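Local atomic coordinates of hydroxyethylthiazole kinase (Pyrococcus horikoshii, PDB entry 3HPD), a protein that probably phosphorylates the hydroxyl group of 4-methyl-5-beta-hydroxyethylthiazole with ATP and magnesium, a step on the way to thiamine diphosphate. Residues Phe3-Leu8 / Ile249-Ile254; Asp92-Gly97 / Phe121-Ala126. One frame throughout, in Å; residues are numbered along the deposited sequence.

The two contacts lie on opposite sides of the centre of the chain, their own centres 29 Å apart and their nearest atoms about 19 Å apart, so they do not touch. Along the sequence both segments of interaction 2 fall between the two segments of interaction 1, which brings helix 2-14 near the N-terminus against helix 251-257 near the C-terminus. Interaction 2 lies where the neighbouring parallel strands 89-92 and 116-120 of the mixed sheet end, joined through helix 100-112. In this chain the two contacts differ in place: interaction 1 joins the end regions away from the annotated sites, whereas interaction 2 borders the predicted ATP site.

Interaction 1 of 2, residues Phe3-Leu8 / Ile249-Ile254; sequences FIIEAL and INENVI
The carboxylate of E251 presents one face to I5: CG2 of I5 stands above its plane, 3.9 Å from E251 OE1 and a similar distance from CD. Both oxygens are gripped by charges supplied by the two helices, OE2 by R255 and OE1 by K9, and these salt bridges are likely to hold the flat group in its orientation. I5 also meets the aliphatic part of this side chain. E251 CG is anti to its backbone N (chi1 -172°) and lies 3.5 Å from I5 CD1, so that the two branches of the isoleucine both rest on one methylene, the side chains meeting at a slant.

I5 also lies against I254. Here the side chains run past one another in opposite directions, I5 CG1 lying 3.7 Å from I254 CG2. An alanine in place of I5 would probably open a gap between E251 CG and I254 CG2, leaving the aliphatic part of the glutamate without its apolar cover. One turn further along helix 2-14, L8 brings CD2 to 3.6 Å from I254 CD1. The same methyl also approaches I249, with L8 CD2 and I249 CG2 4.2 Å apart.

N250 starts the second helix as its N-cap: OD1 accepts from V253 N at 3.0 Å, almost in line with the side-chain carbonyl. The cap closes the first turn of the helix that carries E251 and I254. R12 further ties the two parts together by bonding to I249 O. Beyond the contact, I4 touches I254 and also packs on S216 and V219 of helix 210-231, while helix 251-257 leads on to 260-263, an outermost strand of the sheet.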
# COMPACT_ATOMS: atom_id res chain seq x y z
N PHE A 3 -27.47 19.76 4.88
CA PHE A 3 -27.49 18.44 4.26
C PHE A 3 -26.17 17.69 4.41
O PHE A 3 -26.12 16.47 4.25
CB PHE A 3 -27.90 18.52 2.78
CG PHE A 3 -26.88 19.18 1.89
CD1 PHE A 3 -25.69 18.52 1.56
CD2 PHE A 3 -27.12 20.43 1.33
CE1 PHE A 3 -24.77 19.11 0.70
CE2 PHE A 3 -26.20 21.03 0.47
CZ PHE A 3 -25.02 20.36 0.15
N ILE A 4 -25.10 18.43 4.71
CA ILE A 4 -23.78 17.82 4.88
C ILE A 4 -23.71 17.12 6.23
O ILE A 4 -23.24 15.99 6.33
CB ILE A 4 -22.66 18.89 4.82
CG1 ILE A 4 -22.69 19.59 3.46
CG2 ILE A 4 -21.30 18.23 5.05
CD1 ILE A 4 -21.67 20.71 3.33
N ILE A 5 -24.18 17.80 7.26
CA ILE A 5 -24.20 17.25 8.61
C ILE A 5 -25.09 16.01 8.63
O ILE A 5 -24.74 14.98 9.21
CB ILE A 5 -24.73 18.28 9.63
CG1 ILE A 5 -23.69 19.38 9.84
CG2 ILE A 5 -25.07 17.59 10.95
CD1 ILE A 5 -24.16 20.53 10.72
N GLU A 6 -26.23 16.10 7.96
CA GLU A 6 -27.15 14.98 7.91
C GLU A 6 -26.61 13.81 7.10
O GLU A 6 -26.83 12.65 7.44
CB GLU A 6 -28.50 15.43 7.36
CG GLU A 6 -29.25 16.36 8.31
CD GLU A 6 -29.38 15.77 9.71
OE1 GLU A 6 -29.91 14.64 9.83
OE2 GLU A 6 -28.96 16.42 10.68
N ALA A 7 -25.89 14.10 6.02
CA ALA A 7 -25.31 13.04 5.19
C ALA A 7 -24.26 12.26 5.98
O ALA A 7 -24.22 11.03 5.94
CB ALA A 7 -24.69 13.64 3.93
N LEU A 8 -23.42 12.99 6.71
CA LEU A 8 -22.37 12.37 7.51
C LEU A 8 -23.01 11.44 8.54
O LEU A 8 -22.55 10.32 8.75
CB LEU A 8 -21.54 13.43 8.23
CG LEU A 8 -20.39 12.90 9.10
CD1 LEU A 8 -19.41 12.11 8.24
CD2 LEU A 8 -19.68 14.05 9.79
N ILE A 249 -14.25 14.27 12.93
CA ILE A 249 -15.15 15.30 12.44
C ILE A 249 -16.59 14.98 12.84
O ILE A 249 -17.04 13.84 12.75
CB ILE A 249 -15.04 15.47 10.91
CG1 ILE A 249 -15.85 16.69 10.46
CG2 ILE A 249 -15.51 14.21 10.20
CD1 ILE A 249 -15.58 17.10 9.01
N ASN A 250 -17.30 16.00 13.32
CA ASN A 250 -18.68 15.83 13.76
C ASN A 250 -19.49 17.08 13.42
O ASN A 250 -19.01 17.97 12.71
CB ASN A 250 -18.73 15.57 15.26
CG ASN A 250 -18.08 16.67 16.08
OD1 ASN A 250 -18.02 17.82 15.64
ND2 ASN A 250 -17.61 16.33 17.27
N GLU A 251 -20.71 17.15 13.93
CA GLU A 251 -21.58 18.29 13.66
C GLU A 251 -20.96 19.64 14.03
O GLU A 251 -21.00 20.57 13.23
CB GLU A 251 -22.91 18.15 14.39
CG GLU A 251 -23.92 19.21 14.00
CD GLU A 251 -25.26 19.01 14.67
OE1 GLU A 251 -25.68 17.84 14.82
OE2 GLU A 251 -25.90 20.01 15.05
N ASN A 252 -20.40 19.74 15.22
CA ASN A 252 -19.80 21.00 15.67
C ASN A 252 -18.65 21.44 14.77
O ASN A 252 -18.55 22.62 14.43
CB ASN A 252 -19.30 20.88 17.11
CG ASN A 252 -18.88 22.23 17.68
OD1 ASN A 252 -19.72 23.08 17.97
ND2 ASN A 252 -17.58 22.42 17.84
N VAL A 253 -17.79 20.51 14.40
CA VAL A 253 -16.65 20.83 13.55
C VAL A 253 -17.12 21.31 12.18
O VAL A 253 -16.59 22.29 11.64
CB VAL A 253 -15.71 19.62 13.38
CG1 VAL A 253 -14.51 20.00 12.51
CG2 VAL A 253 -15.25 19.14 14.74
N ILE A 254 -18.12 20.64 11.62
CA ILE A 254 -18.65 21.04 10.31
C ILE A 254 -19.27 22.43 10.42
O ILE A 254 -19.05 23.28 9.56
CB ILE A 254 -19.71 20.03 9.82
CG1 ILE A 254 -19.04 18.69 9.50
CG2 ILE A 254 -20.43 20.58 8.59
CD1 ILE A 254 -20.00 17.60 9.10

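Interaction 2 of 2, residues Asp92-Gly97 / Phe121-Ala126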
# COMPACT_ATOMS: atom_id res chain seq x y z
N ASP A 92 -13.17 8.01 -10.83
CA ASP A 92 -12.07 8.95 -10.67
C ASP A 92 -11.14 8.62 -11.83
O ASP A 92 -10.40 7.64 -11.79
CB ASP A 92 -11.33 8.73 -9.34
CG ASP A 92 -10.37 9.86 -9.04
OD1 ASP A 92 -9.79 10.41 -10.00
OD2 ASP A 92 -10.18 10.18 -7.84
N PRO A 93 -11.17 9.45 -12.89
CA PRO A 93 -10.37 9.30 -14.11
C PRO A 93 -8.92 9.71 -13.95
O PRO A 93 -8.42 10.54 -14.72
CB PRO A 93 -11.11 10.20 -15.10
CG PRO A 93 -11.46 11.37 -14.22
CD PRO A 93 -11.95 10.70 -12.93
N VAL A 94 -8.24 9.13 -12.97
CA VAL A 94 -6.85 9.45 -12.70
C VAL A 94 -5.96 9.40 -13.94
O VAL A 94 -5.80 8.35 -14.56
CB VAL A 94 -6.24 8.51 -11.63
CG1 VAL A 94 -4.80 8.92 -11.34
CG2 VAL A 94 -7.08 8.57 -10.36
N GLY A 95 -5.40 10.54 -14.31
CA GLY A 95 -4.51 10.57 -15.46
C GLY A 95 -5.16 10.76 -16.82
O GLY A 95 -4.47 10.74 -17.83
N ALA A 96 -6.48 10.92 -16.86
CA ALA A 96 -7.15 11.15 -18.13
C ALA A 96 -6.49 12.39 -18.72
O ALA A 96 -6.22 13.36 -18.00
CB ALA A 96 -8.64 11.38 -17.93
N GLY A 97 -6.20 12.36 -20.02
CA GLY A 97 -5.55 13.50 -20.65
C GLY A 97 -4.04 13.29 -20.71
O GLY A 97 -3.36 13.89 -21.56
N PHE A 121 -8.93 19.74 -12.85
CA PHE A 121 -9.21 20.50 -14.06
C PHE A 121 -8.69 19.85 -15.34
O PHE A 121 -9.43 19.73 -16.31
CB PHE A 121 -8.63 21.92 -13.95
CG PHE A 121 -9.14 22.85 -15.00
CD1 PHE A 121 -10.30 23.59 -14.80
CD2 PHE A 121 -8.48 22.97 -16.22
CE1 PHE A 121 -10.80 24.43 -15.79
CE2 PHE A 121 -8.97 23.80 -17.22
CZ PHE A 121 -10.13 24.53 -17.01
N GLY A 122 -7.43 19.44 -15.34
CA GLY A 122 -6.86 18.83 -16.52
C GLY A 122 -7.56 17.56 -16.97
O GLY A 122 -7.81 17.37 -18.17
N GLU A 123 -7.90 16.70 -16.02
CA GLU A 123 -8.57 15.44 -16.33
C GLU A 123 -9.97 15.64 -16.89
O GLU A 123 -10.31 15.05 -17.92
CB GLU A 123 -8.63 14.56 -15.07
CG GLU A 123 -7.25 14.26 -14.48
CD GLU A 123 -7.31 13.59 -13.12
OE1 GLU A 123 -8.27 13.84 -12.36
OE2 GLU A 123 -6.38 12.82 -12.80
N ILE A 124 -10.77 16.47 -16.24
CA ILE A 124 -12.13 16.70 -16.72
C ILE A 124 -12.15 17.48 -18.03
O ILE A 124 -12.97 17.22 -18.90
CB ILE A 124 -12.98 17.45 -15.67
CG1 ILE A 124 -12.96 16.68 -14.34
CG2 ILE A 124 -14.41 17.59 -16.17
CD1 ILE A 124 -13.37 15.21 -14.46
N SER A 125 -11.23 18.44 -18.18
CA SER A 125 -11.20 19.22 -19.42
C SER A 125 -10.80 18.32 -20.58
O SER A 125 -11.29 18.48 -21.70
CB SER A 125 -10.22 20.39 -19.29
OG SER A 125 -8.90 19.94 -19.05
N ALA A 126 -9.92 17.36 -20.32
CA ALA A 126 -9.48 16.43 -21.37
C ALA A 126 -10.62 15.51 -21.79
O ALA A 126 -10.76 15.18 -22.97
CB ALA A 126 -8.30 15.61 -20.87
O HOH W 1 -8.60 12.67 -9.98
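G95 N donates to E123 OE2 at 2.9 Å in a nearly straight bond, the N-H...O angle being 166°. The donor stands above the carboxylate plane, 39° out of it. E123 gets there with CG anti to its carbonyl carbon (chi1 -58°) and an extended chain beyond, which carries the acid across the type II turn of P93-A96. P93 O, the acceptor of A96 N within that turn, faces E123 CD at 3.6 Å.

The other oxygen, E123 OE1, is bridged to D92 OD1 by a water, 2.7 Å from OE1 and 2.6 Å from OD1, while D92 OD2 forms a salt bridge with K118.

Around this polar centre, backbone and side-chain atoms of the two segments meet. E123 CA makes a CA-H...O contact with A96 O, the two atoms 3.6 Å apart, and P93 CG touches I124 CD1. G97 CA and A126 CB are only 3.5 Å apart, and a side chain on G97 would collide with that methyl.

The arrangement couples a loop and a helix beyond the C-terminal ends of parallel strands 89-92 and 116-120, a beta-alpha-beta unit joined through helix 100-112. A phosphate ion, probably from the crystallisation liquor, lies about 5 Å from the E123 side chain. Nearby K118 and T165 are predicted to bind ATP, consistent with this being part of the nucleotide site of a ribokinase-like fold.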